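Local coordinates for protein putative glucoamylase (Bacteroides caccae ATCC 43185, PDB 4QT9) that probably acts as a glycoside hydrolase, a putative glucoamylase built on an alpha/alpha toroid fold, at residues 31-35 / 370-374; 138-142 / 170-175; 244-249 / 293-298. All coordinates share one frame; numbering follows the deposited sequence. Where two conformers were deposited one is given.

The three contacts lie at separate places in the alpha/alpha toroid. Contact 1 brings helix 21-37, near the N-terminus, to a hairpin more than 300 residues later, so both other contacts fall within the span of chain that it closes. Contact 2 couples two successive helices and is complete before contact 3, a beta hairpin lying on helix 284-301, begins. None touches another: the nearest atoms are about 13 Å apart for contacts 1 and 2, about 17 Å for contacts 2 and 3 and about 18 Å for contacts 1 and 3. Contacts 2 and 3, 34 Å apart between centres, occupy opposite sides of the chain's centre. Contact 3 is the most peripheral, 22 Å from that centre.

Contact 1. Residues 31-35 / 370-374; sequences RTFLY and FGPFG
R31 and F373 fasten helix 21-37 to the tight hairpin between strands 370-371 and 374-375, a largely buried contact that brings an early helix of the alpha/alpha toroid against a turn late in the chain. The hairpin bends through a type I turn from G371 to G374, and R31 lies along it. With CG beside the backbone N (chi1 -74°) and the chain extended from CG to NE, the arginine reaches G371, where R31 NH1 donates to G371 O at 2.9 Å. The bond is fairly straight, 158° at the hydrogen; the oxygen lies in the guanidinium plane, whereas NH1 approaches from above the carbonyl plane. F370 CE2 rests over one face of the guanidinium, 3.6 Å from R31 CZ, its ring tilted 24° from that plane.

At the other end, F373 lays one ring face on the helix backbone: Y35 CA makes a CH-pi contact 4.0 Å from the ring centroid, and L34 O sits above the rim of the same ring. L34 CB packs 3.8 Å from F373 CD1. Two CA-H...O contacts tie the backbones, F373 CA to R31 O at 3.3 Å and T32 CA to F373 O at 3.5 Å. Beyond the pair, Y390 OH bonds to F373 N and G374 O, while T32 OG1 turns back to V28 O.

G371 O also takes a weak bond from G374 N within the turn. The arginine's charge thus meets a neutral, already engaged carbonyl and an aromatic face, an arrangement that should limit the guanidinium's rotation without a carboxylate across the contact.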
ATOM      1  N   ARG A  31      -0.607  17.435  -5.927  1.00 30.16           N
ATOM      2  CA  ARG A  31      -1.263  17.634  -4.633  1.00 29.25           C
ATOM      3  C   ARG A  31      -1.115  16.433  -3.699  1.00 32.20           C
ATOM      4  O   ARG A  31      -0.883  16.638  -2.513  1.00 32.80           O
ATOM      5  CB  ARG A  31      -2.733  18.002  -4.811  1.00 28.58           C
ATOM      6  CG  ARG A  31      -2.894  19.434  -5.290  1.00 31.74           C
ATOM      7  CD  ARG A  31      -4.199  19.974  -4.818  1.00 37.31           C
ATOM      8  NE  ARG A  31      -4.571  21.163  -5.570  1.00 48.58           N
ATOM      9  CZ  ARG A  31      -5.676  21.862  -5.358  1.00 58.61           C
ATOM     10  NH1 ARG A  31      -6.527  21.504  -4.397  1.00 34.05           N
ATOM     11  NH2 ARG A  31      -5.942  22.929  -6.096  1.00 48.59           N
ATOM     12  N   THR A  32      -1.251  15.206  -4.211  1.00 27.07           N
ATOM     13  CA  THR A  32      -1.125  13.981  -3.399  1.00 26.59           C
ATOM     14  C   THR A  32       0.287  13.881  -2.836  1.00 29.26           C
ATOM     15  O   THR A  32       0.457  13.522  -1.671  1.00 29.78           O
ATOM     16  CB  THR A  32      -1.522  12.744  -4.217  1.00 30.27           C
ATOM     17  OG1 THR A  32      -2.807  13.002  -4.767  1.00 27.70           O
ATOM     18  CG2 THR A  32      -1.605  11.485  -3.366  1.00 31.13           C
ATOM     19  N   PHE A  33       1.284  14.266  -3.645  1.00 26.03           N
ATOM     20  CA  PHE A  33       2.693  14.343  -3.252  1.00 26.60           C
ATOM     21  C   PHE A  33       2.843  15.270  -2.029  1.00 32.46           C
ATOM     22  O   PHE A  33       3.594  14.944  -1.117  1.00 31.33           O
ATOM     23  CB  PHE A  33       3.547  14.869  -4.433  1.00 28.59           C
ATOM     24  CG  PHE A  33       4.936  15.351  -4.057  1.00 30.30           C
ATOM     25  CD1 PHE A  33       5.978  14.446  -3.867  1.00 31.64           C
ATOM     26  CD2 PHE A  33       5.207  16.711  -3.921  1.00 31.77           C
ATOM     27  CE1 PHE A  33       7.261  14.895  -3.525  1.00 32.58           C
ATOM     28  CE2 PHE A  33       6.489  17.157  -3.583  1.00 34.01           C
ATOM     29  CZ  PHE A  33       7.506  16.247  -3.375  1.00 32.14           C
ATOM     30  N   LEU A  34       2.087  16.406  -2.000  1.00 30.30           N
ATOM     31  CA  LEU A  34       2.177  17.361  -0.887  1.00 30.12           C
ATOM     32  C   LEU A  34       1.747  16.745   0.469  1.00 33.12           C
ATOM     33  O   LEU A  34       2.267  17.217   1.491  1.00 32.63           O
ATOM     34  CB  LEU A  34       1.411  18.653  -1.154  1.00 31.21           C
ATOM     35  CG  LEU A  34       1.890  19.519  -2.315  1.00 36.65           C
ATOM     36  CD1 LEU A  34       1.119  20.804  -2.356  1.00 36.76           C
ATOM     37  CD2 LEU A  34       3.366  19.812  -2.242  1.00 39.60           C
ATOM     38  N   TYR A  35       0.889  15.653   0.484  1.00 27.23           N
ATOM     39  CA  TYR A  35       0.543  14.942   1.737  1.00 25.86           C
ATOM     40  C   TYR A  35       1.839  14.470   2.388  1.00 28.07           C
ATOM     41  O   TYR A  35       1.998  14.530   3.602  1.00 28.56           O
ATOM     42  CB  TYR A  35      -0.417  13.700   1.511  1.00 25.67           C
ATOM     43  CG  TYR A  35      -0.754  12.914   2.785  1.00 26.48           C
ATOM     44  CD1 TYR A  35       0.118  11.955   3.292  1.00 29.08           C
ATOM     45  CD2 TYR A  35      -1.882  13.220   3.546  1.00 26.17           C
ATOM     46  CE1 TYR A  35      -0.113  11.328   4.525  1.00 30.23           C
ATOM     47  CE2 TYR A  35      -2.175  12.522   4.727  1.00 24.77           C
ATOM     48  CZ  TYR A  35      -1.282  11.591   5.223  1.00 35.84           C
ATOM     49  OH  TYR A  35      -1.532  10.946   6.423  1.00 34.14           O
ATOM     50  N   PHE A 370     -11.839  17.413  -3.420  1.00 30.41           N
ATOM     51  CA  PHE A 370     -10.456  17.615  -3.833  1.00 30.43           C
ATOM     52  C   PHE A 370      -9.830  18.736  -2.998  1.00 33.41           C
ATOM     53  O   PHE A 370     -10.041  19.912  -3.281  1.00 34.02           O
ATOM     54  CB  PHE A 370     -10.364  17.884  -5.351  1.00 31.89           C
ATOM     55  CG  PHE A 370      -8.949  17.856  -5.897  1.00 32.36           C
ATOM     56  CD1 PHE A 370      -8.197  16.686  -5.868  1.00 31.53           C
ATOM     57  CD2 PHE A 370      -8.386  18.993  -6.469  1.00 35.37           C
ATOM     58  CE1 PHE A 370      -6.904  16.653  -6.385  1.00 32.87           C
ATOM     59  CE2 PHE A 370      -7.084  18.962  -6.984  1.00 37.96           C
ATOM     60  CZ  PHE A 370      -6.357  17.782  -6.944  1.00 34.49           C
ATOM     61  N   GLY A 371      -9.120  18.356  -1.943  1.00 29.20           N
ATOM     62  CA  GLY A 371      -8.514  19.311  -1.017  1.00 29.32           C
ATOM     63  C   GLY A 371      -7.066  19.689  -1.277  1.00 35.10           C
ATOM     64  O   GLY A 371      -6.547  19.435  -2.369  1.00 33.36           O
ATOM     65  N   PRO A 372      -6.381  20.304  -0.271  1.00 33.78           N
ATOM     66  CA  PRO A 372      -4.990  20.750  -0.490  1.00 34.32           C
ATOM     67  C   PRO A 372      -3.988  19.626  -0.779  1.00 35.06           C
ATOM     68  O   PRO A 372      -3.086  19.849  -1.579  1.00 33.94           O
ATOM     69  CB  PRO A 372      -4.628  21.480   0.816  1.00 36.81           C
ATOM     70  CG  PRO A 372      -5.623  20.996   1.819  1.00 41.21           C
ATOM     71  CD  PRO A 372      -6.872  20.716   1.060  1.00 35.94           C
ATOM     72  N   PHE A 373      -4.152  18.429  -0.165  1.00 31.10           N
ATOM     73  CA  PHE A 373      -3.254  17.280  -0.359  1.00 29.52           C
ATOM     74  C   PHE A 373      -3.879  16.179  -1.258  1.00 31.60           C
ATOM     75  O   PHE A 373      -3.545  15.001  -1.123  1.00 30.69           O
ATOM     76  CB  PHE A 373      -2.830  16.681   1.001  1.00 30.73           C
ATOM     77  CG  PHE A 373      -2.024  17.589   1.905  1.00 32.42           C
ATOM     78  CD1 PHE A 373      -1.367  18.706   1.396  1.00 34.65           C
ATOM     79  CD2 PHE A 373      -1.887  17.303   3.257  1.00 34.21           C
ATOM     80  CE1 PHE A 373      -0.616  19.533   2.222  1.00 36.03           C
ATOM     81  CE2 PHE A 373      -1.134  18.131   4.085  1.00 36.89           C
ATOM     82  CZ  PHE A 373      -0.503  19.241   3.560  1.00 35.63           C
ATOM     83  N   GLY A 374      -4.734  16.601  -2.187  1.00 28.33           N
ATOM     84  CA  GLY A 374      -5.432  15.736  -3.129  1.00 26.86           C
ATOM     85  C   GLY A 374      -6.830  15.375  -2.661  1.00 29.12           C
ATOM     86  O   GLY A 374      -7.424  16.064  -1.822  1.00 28.78           O
TER

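Contact 2. Residues 138-142 / 170-175; sequences TAFLM and WREVDW
M142 and W170 touch where helix 135-152 packs against the end of helix 157-172, two successive helices of the alpha/alpha toroid. M142 is a selenomethionine, SE taking the place of the sulfur, and its CB points toward 170-175. CG, set beside the backbone N by a chi1 of -73°, reaches W175, where M142 CG stands 4.1 Å from W175 CZ2 at the edge of the indole and near its plane. A bend at chi2 then swings SE toward the other helix: M142 SE lies 3.8 Å from W170 CA and 4.2 Å from V173 CG2. The tip, M142 CE, approaches the W170 indole obliquely, 3.3 Å from W170 CB and 3.5 Å from W170 CE3. The 3.3 Å approach is short and chi3, at -25°, is nearly eclipsed, so the exact placing of this methyl is doubtful.

The rest of the contact gathers round W175. A139 CA meets the indole in its plane, 3.9 Å from W175 CH2, and T138 CG2 approaches the same corner obliquely. T138 and V173 meet tip to tip, with T138 CG2 3.8 Å from V173 CG1; the same V173 methyl sits over the centre of one face of the W175 ring. W175 is thus met by A139 and M142 at its edge and by V173 over a face.

Helix 209-217 adds further apolar surface, with M211 on A139, L214 on M142 and A215 on W175. Polar ends turn elsewhere: T138 OG1 bonds to D134 O and Y112 N, and W170 NE1 to D419 OD2. No hydrogen bond or charge pair crosses between the two segments, so their buried join depends on apolar fit: methyls, the thioether-like M142 chain and the indoles.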
ATOM      1  N   THR A 138       5.948  -3.914   7.744  1.00 21.96           N
ATOM      2  CA  THR A 138       7.395  -3.932   7.453  1.00 20.99           C
ATOM      3  C   THR A 138       7.629  -4.172   5.940  1.00 21.34           C
ATOM      4  O   THR A 138       8.462  -3.506   5.323  1.00 18.62           O
ATOM      5  CB  THR A 138       8.100  -4.992   8.308  1.00 23.96           C
ATOM      6  OG1 THR A 138       7.937  -4.647   9.676  1.00 25.62           O
ATOM      7  CG2 THR A 138       9.590  -5.112   7.987  1.00 21.18           C
ATOM      8  N   ALA A 139       6.834  -5.070   5.351  1.00 18.92           N
ATOM      9  CA  ALA A 139       6.935  -5.422   3.938  1.00 18.57           C
ATOM     10  C   ALA A 139       6.597  -4.218   3.041  1.00 22.14           C
ATOM     11  O   ALA A 139       7.319  -3.974   2.072  1.00 22.97           O
ATOM     12  CB  ALA A 139       6.032  -6.581   3.640  1.00 18.02           C
ATOM     13  N   PHE A 140       5.530  -3.464   3.368  1.00 18.55           N
ATOM     14  CA  PHE A 140       5.123  -2.250   2.649  1.00 18.33           C
ATOM     15  C   PHE A 140       6.190  -1.156   2.792  1.00 19.78           C
ATOM     16  O   PHE A 140       6.480  -0.475   1.826  1.00 21.32           O
ATOM     17  CB  PHE A 140       3.739  -1.746   3.111  1.00 19.64           C
ATOM     18  CG  PHE A 140       2.620  -2.725   2.791  1.00 19.95           C
ATOM     19  CD1 PHE A 140       2.610  -3.429   1.594  1.00 21.17           C
ATOM     20  CD2 PHE A 140       1.596  -2.952   3.697  1.00 21.96           C
ATOM     21  CE1 PHE A 140       1.610  -4.357   1.317  1.00 22.66           C
ATOM     22  CE2 PHE A 140       0.574  -3.868   3.408  1.00 24.63           C
ATOM     23  CZ  PHE A 140       0.593  -4.576   2.226  1.00 22.08           C
ATOM     24  N   LEU A 141       6.827  -1.045   3.926  1.00 17.13           N
ATOM     25  CA  LEU A 141       7.933  -0.081   4.086  1.00 17.20           C
ATOM     26  C   LEU A 141       9.136  -0.506   3.243  1.00 22.66           C
ATOM     27  O   LEU A 141       9.754   0.342   2.573  1.00 23.15           O
ATOM     28  CB  LEU A 141       8.320   0.046   5.571  1.00 17.08           C
ATOM     29  CG  LEU A 141       9.484   0.984   5.956  1.00 21.83           C
ATOM     30  CD1 LEU A 141       9.216   2.474   5.577  1.00 21.71           C
ATOM     31  CD2 LEU A 141       9.712   0.941   7.441  1.00 26.38           C
HETATM   32  N   MSE A 142       9.483  -1.816   3.285  1.00 19.19           N
HETATM   33  CA  MSE A 142      10.657  -2.321   2.564  1.00 17.14           C
HETATM   34  C   MSE A 142      10.451  -2.248   1.056  1.00 24.34           C
HETATM   35  O   MSE A 142      11.399  -1.929   0.355  1.00 27.75           O
HETATM   36  CB  MSE A 142      11.017  -3.750   2.995  1.00 18.57           C
HETATM   37  CG  MSE A 142      11.637  -3.820   4.371  1.00 22.82           C
HETATM   38 SE   MSE A 142      13.312  -2.856   4.469  0.75 29.17          SE
HETATM   39  CE  MSE A 142      13.937  -2.853   2.615  1.00 28.21           C
ATOM     40  N   TRP A 170      17.428  -3.176   5.339  1.00 19.13           N
ATOM     41  CA  TRP A 170      16.829  -4.283   4.587  1.00 19.25           C
ATOM     42  C   TRP A 170      17.471  -5.601   5.085  1.00 22.06           C
ATOM     43  O   TRP A 170      16.746  -6.535   5.428  1.00 22.53           O
ATOM     44  CB  TRP A 170      17.028  -4.066   3.050  1.00 17.87           C
ATOM     45  CG  TRP A 170      16.974  -5.288   2.147  1.00 18.67           C
ATOM     46  CD1 TRP A 170      17.969  -5.736   1.323  1.00 21.80           C
ATOM     47  CD2 TRP A 170      15.857  -6.192   1.958  1.00 17.62           C
ATOM     48  NE1 TRP A 170      17.545  -6.851   0.624  1.00 21.34           N
ATOM     49  CE2 TRP A 170      16.246  -7.143   0.988  1.00 21.97           C
ATOM     50  CE3 TRP A 170      14.581  -6.298   2.532  1.00 18.92           C
ATOM     51  CZ2 TRP A 170      15.378  -8.150   0.529  1.00 20.85           C
ATOM     52  CZ3 TRP A 170      13.727  -7.319   2.100  1.00 20.60           C
ATOM     53  CH2 TRP A 170      14.134  -8.238   1.119  1.00 21.17           C
ATOM     54  N   ARG A 171      18.814  -5.648   5.197  1.00 17.18           N
ATOM     55  CA  ARG A 171      19.516  -6.870   5.656  1.00 17.29           C
ATOM     56  C   ARG A 171      19.233  -7.212   7.133  1.00 25.46           C
ATOM     57  O   ARG A 171      19.403  -8.370   7.535  1.00 25.66           O
ATOM     58  CB  ARG A 171      21.022  -6.769   5.434  1.00 19.29           C
ATOM     59  CG  ARG A 171      21.378  -6.897   3.981  1.00 23.98           C
ATOM     60  CD  ARG A 171      22.845  -6.661   3.730  1.00 27.33           C
ATOM     61  NE  ARG A 171      23.130  -6.955   2.334  1.00 32.98           N
ATOM     62  CZ  ARG A 171      23.507  -8.146   1.880  1.00 42.14           C
ATOM     63  NH1 ARG A 171      23.714  -9.150   2.723  1.00 27.51           N
ATOM     64  NH2 ARG A 171      23.691  -8.339   0.583  1.00 27.00           N
ATOM     65  N   GLU A 172      18.776  -6.218   7.924  1.00 24.05           N
ATOM     66  CA  GLU A 172      18.501  -6.410   9.343  0.60 24.04           C
ATOM     67  C   GLU A 172      17.099  -6.992   9.598  1.00 28.42           C
ATOM     68  O   GLU A 172      16.858  -7.522  10.688  1.00 30.55           O
ATOM     69  CB  GLU A 172      18.703  -5.100  10.114  0.60 25.17           C
ATOM     70  CG  GLU A 172      20.170  -4.834  10.405  0.60 39.09           C
ATOM     71  CD  GLU A 172      20.514  -3.503  11.051  0.60 56.62           C
ATOM     72  OE1 GLU A 172      19.749  -2.523  10.880  0.60 34.95           O
ATOM     73  OE2 GLU A 172      21.582  -3.437  11.702  0.60 48.50           O
ATOM     74  N   VAL A 173      16.194  -6.958   8.611  1.00 22.78           N
ATOM     75  CA  VAL A 173      14.845  -7.543   8.845  1.00 21.60           C
ATOM     76  C   VAL A 173      14.927  -9.067   8.924  1.00 25.67           C
ATOM     77  O   VAL A 173      15.230  -9.728   7.918  1.00 22.86           O
ATOM     78  CB  VAL A 173      13.736  -7.127   7.847  1.00 23.68           C
ATOM     79  CG1 VAL A 173      12.379  -7.670   8.305  1.00 22.09           C
ATOM     80  CG2 VAL A 173      13.675  -5.610   7.682  1.00 23.23           C
ATOM     81  N   ASP A 174      14.620  -9.623  10.122  1.00 22.70           N
ATOM     82  CA  ASP A 174      14.670 -11.081  10.312  1.00 22.00           C
ATOM     83  C   ASP A 174      13.303 -11.711   9.972  1.00 25.38           C
ATOM     84  O   ASP A 174      12.518 -12.039  10.881  1.00 23.52           O
ATOM     85  CB  ASP A 174      15.129 -11.455  11.733  1.00 23.29           C
ATOM     86  CG  ASP A 174      15.481 -12.941  11.931  1.00 27.64           C
ATOM     87  OD1 ASP A 174      15.127 -13.768  11.057  1.00 28.31           O
ATOM     88  OD2 ASP A 174      16.096 -13.271  12.956  1.00 26.13           O
ATOM     89  N   TRP A 175      13.026 -11.881   8.655  1.00 22.86           N
ATOM     90  CA  TRP A 175      11.743 -12.457   8.196  1.00 23.40           C
ATOM     91  C   TRP A 175      11.565 -13.873   8.760  1.00 28.38           C
ATOM     92  O   TRP A 175      10.469 -14.238   9.190  1.00 27.12           O
ATOM     93  CB  TRP A 175      11.649 -12.494   6.651  1.00 22.13           C
ATOM     94  CG  TRP A 175      12.001 -11.199   5.989  1.00 23.33           C
ATOM     95  CD1 TRP A 175      13.238 -10.798   5.576  1.00 26.25           C
ATOM     96  CD2 TRP A 175      11.112 -10.091   5.742  1.00 23.33           C
ATOM     97  NE1 TRP A 175      13.168  -9.531   5.032  1.00 25.85           N
ATOM     98  CE2 TRP A 175      11.873  -9.075   5.120  1.00 27.41           C
ATOM     99  CE3 TRP A 175       9.729  -9.884   5.930  1.00 24.31           C
ATOM    100  CZ2 TRP A 175      11.307  -7.845   4.729  1.00 26.82           C
ATOM    101  CZ3 TRP A 175       9.171  -8.662   5.556  1.00 25.21           C
ATOM    102  CH2 TRP A 175       9.946  -7.676   4.933  1.00 25.71           C
TER

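Contact 3. Residues 244-249 / 293-298; sequences VEGIEL and LVNRAY
V244 O is met from two directions: I247 N donates to it at 2.8 Å, and V294 CG2 presses against it at 3.4 Å. The first bond belongs to the type I' turn from V244 to I247, which links strands 239-244 and 247-251 in a two-stranded antiparallel hairpin. This hairpin lies on helix 284-301 of the alpha/alpha toroid. Strand 247-249 and helix segment 293-298 run roughly antiparallel, 143° between their directions, with the axes 9.6 Å apart at closest approach.

V294 is the residue that both strands meet. The V294 and V244 side chains cross at about a right angle, with V294 CG1 (anti to the backbone N, chi1 160°) 3.6 Å from V244 CG1. V294 CG2 serves the other strand, lying 3.7 Å from I247 CB and also touching L249 CD2. I247 sends CD1 onto the helix, over the backbone of L293 and against the methyl of A297, where E245 CB also rests.

At the turn, the bent E245 side chain runs over the helix backbone toward Y298. Its carboxylate plane is almost perpendicular to the tyrosine ring, and OE2 sits in that ring's plane at the edge. The charged end has a stronger partner one helical turn on: OE2 forms a salt bridge with R301 NH2, which should help keep the carboxylate against the helix. Y298 OH, meanwhile, bonds to D335 OD2. No hydrogen bond joins the two segments directly, and the carboxylate's meeting with the tyrosine is a van der Waals approach of E245 OE2 to Y298 CD2 at 3.7 Å.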
ATOM      1  N   VAL A 244     -18.226 -13.411  -9.537  1.00 28.60           N
ATOM      2  CA  VAL A 244     -18.731 -12.318  -8.707  1.00 27.30           C
ATOM      3  C   VAL A 244     -19.160 -11.241  -9.690  1.00 30.88           C
ATOM      4  O   VAL A 244     -18.357 -10.862 -10.541  1.00 29.98           O
ATOM      5  CB  VAL A 244     -17.729 -11.766  -7.640  1.00 30.31           C
ATOM      6  CG1 VAL A 244     -18.428 -10.753  -6.721  1.00 30.25           C
ATOM      7  CG2 VAL A 244     -17.088 -12.874  -6.813  1.00 29.56           C
ATOM      8  N   GLU A 245     -20.436 -10.791  -9.628  1.00 27.76           N
ATOM      9  CA  GLU A 245     -21.003  -9.756 -10.514  1.00 26.78           C
ATOM     10  C   GLU A 245     -20.844 -10.169 -12.009  1.00 30.82           C
ATOM     11  O   GLU A 245     -20.631  -9.315 -12.869  1.00 31.40           O
ATOM     12  CB  GLU A 245     -20.347  -8.367 -10.238  1.00 26.97           C
ATOM     13  CG  GLU A 245     -20.540  -7.763  -8.846  1.00 26.88           C
ATOM     14  CD  GLU A 245     -21.960  -7.425  -8.421  1.00 47.22           C
ATOM     15  OE1 GLU A 245     -22.698  -6.799  -9.221  1.00 41.43           O
ATOM     16  OE2 GLU A 245     -22.333  -7.784  -7.278  1.00 32.23           O
ATOM     17  N   GLY A 246     -20.907 -11.478 -12.277  1.00 27.85           N
ATOM     18  CA  GLY A 246     -20.756 -12.068 -13.608  1.00 27.71           C
ATOM     19  C   GLY A 246     -19.330 -12.080 -14.122  1.00 33.36           C
ATOM     20  O   GLY A 246     -19.102 -12.393 -15.290  1.00 33.85           O
ATOM     21  N   ILE A 247     -18.340 -11.763 -13.240  1.00 29.91           N
ATOM     22  CA  ILE A 247     -16.916 -11.677 -13.582  1.00 27.60           C
ATOM     23  C   ILE A 247     -16.171 -12.808 -12.897  1.00 32.57           C
ATOM     24  O   ILE A 247     -16.410 -13.103 -11.732  1.00 32.61           O
ATOM     25  CB  ILE A 247     -16.335 -10.269 -13.235  1.00 28.25           C
ATOM     26  CG1 ILE A 247     -17.066  -9.171 -14.036  1.00 28.24           C
ATOM     27  CG2 ILE A 247     -14.803 -10.194 -13.488  1.00 26.71           C
ATOM     28  CD1 ILE A 247     -17.173  -7.857 -13.391  1.00 26.17           C
ATOM     29  N   GLU A 248     -15.278 -13.445 -13.639  1.00 29.87           N
ATOM     30  CA  GLU A 248     -14.514 -14.585 -13.162  1.00 29.73           C
ATOM     31  C   GLU A 248     -13.288 -14.158 -12.341  1.00 31.02           C
ATOM     32  O   GLU A 248     -12.426 -13.415 -12.821  1.00 30.14           O
ATOM     33  CB  GLU A 248     -14.114 -15.455 -14.376  1.00 32.45           C
ATOM     34  CG  GLU A 248     -13.219 -16.644 -14.073  1.00 50.94           C
ATOM     35  CD  GLU A 248     -13.886 -17.817 -13.385  1.00 90.39           C
ATOM     36  OE1 GLU A 248     -14.784 -18.443 -13.997  1.00102.08           O
ATOM     37  OE2 GLU A 248     -13.481 -18.135 -12.243  1.00 89.11           O
ATOM     38  N   LEU A 249     -13.211 -14.653 -11.092  1.00 27.16           N
ATOM     39  CA  LEU A 249     -12.035 -14.479 -10.220  1.00 25.41           C
ATOM     40  C   LEU A 249     -11.369 -15.867 -10.035  1.00 28.62           C
ATOM     41  O   LEU A 249     -12.067 -16.880  -9.891  1.00 27.38           O
ATOM     42  CB  LEU A 249     -12.385 -13.823  -8.882  1.00 24.15           C
ATOM     43  CG  LEU A 249     -13.007 -12.410  -8.934  1.00 27.67           C
ATOM     44  CD1 LEU A 249     -13.435 -11.989  -7.571  1.00 28.42           C
ATOM     45  CD2 LEU A 249     -12.025 -11.358  -9.497  1.00 28.21           C
ATOM     46  N   LEU A 293     -12.888  -4.723 -11.858  1.00 21.35           N
ATOM     47  CA  LEU A 293     -14.117  -4.736 -12.635  1.00 21.78           C
ATOM     48  C   LEU A 293     -15.311  -5.202 -11.808  1.00 27.04           C
ATOM     49  O   LEU A 293     -16.401  -4.646 -11.979  1.00 26.79           O
ATOM     50  CB  LEU A 293     -13.967  -5.515 -13.923  1.00 22.27           C
ATOM     51  CG  LEU A 293     -13.013  -4.869 -14.930  1.00 27.82           C
ATOM     52  CD1 LEU A 293     -12.746  -5.804 -16.091  1.00 29.28           C
ATOM     53  CD2 LEU A 293     -13.534  -3.540 -15.420  1.00 30.76           C
ATOM     54  N   VAL A 294     -15.084  -6.135 -10.855  1.00 24.72           N
ATOM     55  CA  VAL A 294     -16.109  -6.608  -9.916  1.00 25.09           C
ATOM     56  C   VAL A 294     -16.573  -5.423  -9.040  1.00 27.96           C
ATOM     57  O   VAL A 294     -17.767  -5.226  -8.855  1.00 28.09           O
ATOM     58  CB  VAL A 294     -15.595  -7.791  -9.047  1.00 28.96           C
ATOM     59  CG1 VAL A 294     -16.434  -7.969  -7.780  1.00 29.31           C
ATOM     60  CG2 VAL A 294     -15.554  -9.083  -9.853  1.00 28.50           C
ATOM     61  N   ASN A 295     -15.615  -4.645  -8.530  1.00 23.72           N
ATOM     62  CA  ASN A 295     -15.846  -3.482  -7.672  1.00 22.70           C
ATOM     63  C   ASN A 295     -16.728  -2.461  -8.374  1.00 25.39           C
ATOM     64  O   ASN A 295     -17.724  -2.023  -7.810  1.00 24.32           O
ATOM     65  CB  ASN A 295     -14.491  -2.851  -7.284  1.00 20.42           C
ATOM     66  CG  ASN A 295     -14.571  -2.048  -6.024  1.00 34.04           C
ATOM     67  OD1 ASN A 295     -15.061  -0.915  -6.021  1.00 25.64           O
ATOM     68  ND2 ASN A 295     -14.197  -2.667  -4.908  1.00 24.69           N
ATOM     69  N   ARG A 296     -16.364  -2.116  -9.624  1.00 23.00           N
ATOM     70  CA  ARG A 296     -17.054  -1.171 -10.493  1.00 22.82           C
ATOM     71  C   ARG A 296     -18.463  -1.703 -10.841  1.00 27.91           C
ATOM     72  O   ARG A 296     -19.438  -0.948 -10.745  1.00 28.73           O
ATOM     73  CB  ARG A 296     -16.209  -0.936 -11.757  1.00 20.05           C
ATOM     74  CG  ARG A 296     -16.870  -0.022 -12.791  1.00 24.31           C
ATOM     75  CD  ARG A 296     -16.062   0.050 -14.068  1.00 24.29           C
ATOM     76  NE  ARG A 296     -16.722   0.853 -15.089  1.00 30.62           N
ATOM     77  CZ  ARG A 296     -17.547   0.356 -16.005  1.00 40.88           C
ATOM     78  NH1 ARG A 296     -17.830  -0.938 -16.021  1.00 28.69           N
ATOM     79  NH2 ARG A 296     -18.112   1.153 -16.895  1.00 28.19           N
ATOM     80  N   ALA A 297     -18.567  -2.995 -11.210  1.00 23.38           N
ATOM     81  CA  ALA A 297     -19.846  -3.620 -11.553  1.00 23.27           C
ATOM     82  C   ALA A 297     -20.816  -3.527 -10.395  1.00 25.82           C
ATOM     83  O   ALA A 297     -21.971  -3.191 -10.636  1.00 25.70           O
ATOM     84  CB  ALA A 297     -19.643  -5.076 -11.954  1.00 24.71           C
ATOM     85  N   TYR A 298     -20.357  -3.777  -9.139  1.00 21.83           N
ATOM     86  CA  TYR A 298     -21.215  -3.682  -7.949  1.00 21.88           C
ATOM     87  C   TYR A 298     -21.744  -2.259  -7.761  1.00 25.94           C
ATOM     88  O   TYR A 298     -22.933  -2.100  -7.475  1.00 27.22           O
ATOM     89  CB  TYR A 298     -20.490  -4.143  -6.654  1.00 22.89           C
ATOM     90  CG  TYR A 298     -21.326  -3.924  -5.408  1.00 24.68           C
ATOM     91  CD1 TYR A 298     -21.299  -2.707  -4.730  1.00 26.80           C
ATOM     92  CD2 TYR A 298     -22.221  -4.892  -4.969  1.00 26.17           C
ATOM     93  CE1 TYR A 298     -22.166  -2.447  -3.669  1.00 27.16           C
ATOM     94  CE2 TYR A 298     -23.077  -4.654  -3.892  1.00 27.88           C
ATOM     95  CZ  TYR A 298     -23.036  -3.434  -3.233  1.00 32.75           C
ATOM     96  OH  TYR A 298     -23.873  -3.202  -2.167  1.00 30.16           O
TER